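PDB 2J5A: 30S ribosomal protein S6 from Aquifex aeolicus, which probably binds 16S ribosomal RNA together with protein bS18 as a component of the small ribosomal subunit. Local coordinates for residues Y9-F14 / I98-S103. Residues are numbered along the deposited sequence; the frame is centred on the assembly and turned at random.
Unlike the reference sequence in segment 98-103: Ile98 (reference Phe).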
loop_
_atom_site.group_PDB
_atom_site.type_symbol
_atom_site.label_atom_id
_atom_site.label_comp_id
_atom_site.label_asym_id
_atom_site.label_seq_id
_atom_site.Cartn_x
_atom_site.Cartn_y
_atom_site.Cartn_z
ATOM N N TYR A 9 -9.431 -9.767 4.321
ATOM C CA TYR A 9 -8.411 -8.906 4.875
ATOM C C TYR A 9 -7.156 -8.913 3.981
ATOM O O TYR A 9 -6.726 -9.958 3.466
ATOM C CB TYR A 9 -8.079 -9.300 6.321
ATOM C CG TYR A 9 -9.293 -9.257 7.217
ATOM C CD1 TYR A 9 -10.214 -10.296 7.215
ATOM C CD2 TYR A 9 -9.537 -8.174 8.038
ATOM C CE1 TYR A 9 -11.347 -10.262 8.015
ATOM C CE2 TYR A 9 -10.663 -8.128 8.844
ATOM C CZ TYR A 9 -11.565 -9.180 8.827
ATOM O OH TYR A 9 -12.695 -9.151 9.622
ATOM N N TYR A 10 -6.594 -7.720 3.789
ATOM C CA TYR A 10 -5.475 -7.543 2.873
ATOM C C TYR A 10 -4.443 -6.624 3.481
ATOM O O TYR A 10 -4.742 -5.795 4.355
ATOM C CB TYR A 10 -5.947 -6.974 1.535
ATOM C CG TYR A 10 -7.004 -7.805 0.806
ATOM C CD1 TYR A 10 -6.637 -8.853 -0.030
ATOM C CD2 TYR A 10 -8.369 -7.528 0.945
ATOM C CE1 TYR A 10 -7.596 -9.614 -0.700
ATOM C CE2 TYR A 10 -9.327 -8.274 0.262
ATOM C CZ TYR A 10 -8.931 -9.324 -0.546
ATOM O OH TYR A 10 -9.868 -10.084 -1.230
ATOM N N GLU A 11 -3.219 -6.789 3.012
ATOM C CA GLU A 11 -2.119 -5.932 3.377
ATOM C C GLU A 11 -1.448 -5.485 2.094
ATOM O O GLU A 11 -1.238 -6.311 1.202
ATOM C CB GLU A 11 -1.127 -6.675 4.248
ATOM C CG GLU A 11 0.025 -5.823 4.698
ATOM C CD GLU A 11 0.855 -6.512 5.736
ATOM O OE1 GLU A 11 0.343 -6.723 6.855
ATOM O OE2 GLU A 11 2.028 -6.841 5.436
ATOM N N THR A 12 -1.156 -4.178 2.006
ATOM C CA THR A 12 -0.479 -3.569 0.857
ATOM C C THR A 12 0.786 -2.878 1.355
ATOM O O THR A 12 0.769 -2.198 2.364
ATOM C CB THR A 12 -1.379 -2.520 0.161
ATOM O OG1 THR A 12 -2.561 -3.154 -0.333
ATOM C CG2 THR A 12 -0.678 -1.836 -0.967
ATOM N N VAL A 13 1.874 -3.084 0.645
ATOM C CA VAL A 13 3.137 -2.429 0.902
ATOM C C VAL A 13 3.574 -1.859 -0.437
ATOM O O VAL A 13 3.546 -2.562 -1.443
ATOM C CB VAL A 13 4.230 -3.423 1.404
ATOM C CG1 VAL A 13 5.551 -2.716 1.634
ATOM C CG2 VAL A 13 3.797 -4.156 2.649
ATOM N N PHE A 14 3.971 -0.586 -0.450
ATOM C CA PHE A 14 4.462 0.050 -1.660
ATOM C C PHE A 14 5.618 1.005 -1.347
ATOM O O PHE A 14 5.771 1.479 -0.203
ATOM C CB PHE A 14 3.327 0.752 -2.410
ATOM C CG PHE A 14 2.687 1.868 -1.638
ATOM C CD1 PHE A 14 1.761 1.605 -0.655
ATOM C CD2 PHE A 14 3.046 3.203 -1.883
ATOM C CE1 PHE A 14 1.176 2.633 0.051
ATOM C CE2 PHE A 14 2.468 4.234 -1.166
ATOM C CZ PHE A 14 1.538 3.954 -0.211
ATOM N N ILE A 98 -1.029 -8.544 -0.431
ATOM C CA ILE A 98 -0.978 -9.781 0.324
ATOM C C ILE A 98 -2.389 -9.927 0.893
ATOM O O ILE A 98 -2.912 -8.973 1.442
ATOM C CB ILE A 98 0.025 -9.592 1.504
ATOM C CG1 ILE A 98 1.466 -9.422 0.988
ATOM C CG2 ILE A 98 -0.066 -10.707 2.471
ATOM C CD1 ILE A 98 2.160 -8.099 1.406
ATOM N N GLN A 99 -3.009 -11.100 0.750
ATOM C CA GLN A 99 -4.195 -11.420 1.537
ATOM C C GLN A 99 -3.676 -11.950 2.851
ATOM O O GLN A 99 -2.720 -12.704 2.865
ATOM C CB GLN A 99 -5.106 -12.433 0.842
ATOM C CG GLN A 99 -6.512 -12.487 1.488
ATOM C CD GLN A 99 -7.443 -13.559 0.909
ATOM O OE1 GLN A 99 -7.193 -14.069 -0.190
ATOM N NE2 GLN A 99 -8.503 -13.906 1.639
ATOM N N ILE A 100 -4.260 -11.500 3.955
ATOM C CA ILE A 100 -3.845 -11.932 5.289
ATOM C C ILE A 100 -5.046 -12.505 6.049
ATOM O O ILE A 100 -6.205 -12.367 5.621
ATOM C CB ILE A 100 -3.213 -10.778 6.127
ATOM C CG1 ILE A 100 -4.171 -9.586 6.269
ATOM C CG2 ILE A 100 -1.881 -10.319 5.507
ATOM C CD1 ILE A 100 -3.761 -8.602 7.309
ATOM N N LYS A 101 -4.766 -13.151 7.173
ATOM C CA LYS A 101 -5.824 -13.651 8.040
ATOM C C LYS A 101 -6.285 -12.509 8.900
ATOM O O LYS A 101 -5.578 -11.512 9.047
ATOM C CB LYS A 101 -5.321 -14.783 8.940
ATOM C CG LYS A 101 -5.075 -16.110 8.242
ATOM C CD LYS A 101 -4.463 -17.111 9.233
ATOM C CE LYS A 101 -4.434 -18.544 8.676
ATOM N NZ LYS A 101 -4.091 -19.581 9.713
ATOM N N GLU A 102 -7.464 -12.663 9.481
ATOM C CA GLU A 102 -8.011 -11.687 10.408
ATOM C C GLU A 102 -7.137 -11.543 11.644
ATOM O O GLU A 102 -7.049 -10.468 12.230
ATOM C CB GLU A 102 -9.419 -12.109 10.837
ATOM C CG GLU A 102 -10.099 -11.069 11.726
ATOM C CD GLU A 102 -11.491 -11.452 12.164
ATOM O OE1 GLU A 102 -11.966 -12.550 11.794
ATOM O OE2 GLU A 102 -12.108 -10.633 12.887
ATOM N N SER A 103 -6.505 -12.645 12.041
ATOM C CA SER A 103 -5.662 -12.678 13.234
ATOM C C SER A 103 -4.312 -12.006 12.981
ATOM O O SER A 103 -3.541 -11.770 13.920
ATOM C CB SER A 103 -5.437 -14.131 13.676
ATOM O OG SER A 103 -4.597 -14.813 12.762
HETATM O O HOH W 1 -8.792 -12.473 4.490
#
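Glu11 and Ile98 pair in antiparallel register, Glu11 N donating to Ile98 O at 2.7 Å and Ile98 N to Glu11 O at 2.8 Å. Tyr10 and Gln99 follow as a non-hydrogen-bonded pair, their CA atoms 4.3 Å apart. Ile100 N also donates to Tyr9 O at 2.9 Å, while a water bridges Tyr9 N and Ile100 O and also accepts from the amide of Gln99.

On the sheet face that carries Tyr10 and Gln99, the aliphatic part of the glutamine crosses the ring obliquely, CG lying 3.8 Å from Tyr10 CE1; Phe71 of strand 63-73 meets the same ring. Strands 8-16 and 92-100, first and last in the chain, lie side by side in the four-stranded antiparallel sheet of the bS6 fold, a ferredoxin-like split β-α-β architecture, with 92-100 at its edge.

Ile100 works on the other face: its CG2 packs on Glu11 CB at 3.9 Å, and CG1 lies equally close to Tyr9 CB. The carboxylate of Glu11 turns instead to Gln70. Past the strand end, Glu102 lies alongside Tyr9, pointing the same way, with CG anti to the backbone N (chi1 -175°), which brings it over the face of the Tyr9 ring in a CH-pi contact 4.2 Å from the centroid. The Glu102 carboxylate is almost parallel to the ring, the two planes 9° apart. An alanine in place of Tyr9 removes the ring under the Glu102 chain and would probably set that chain free to turn.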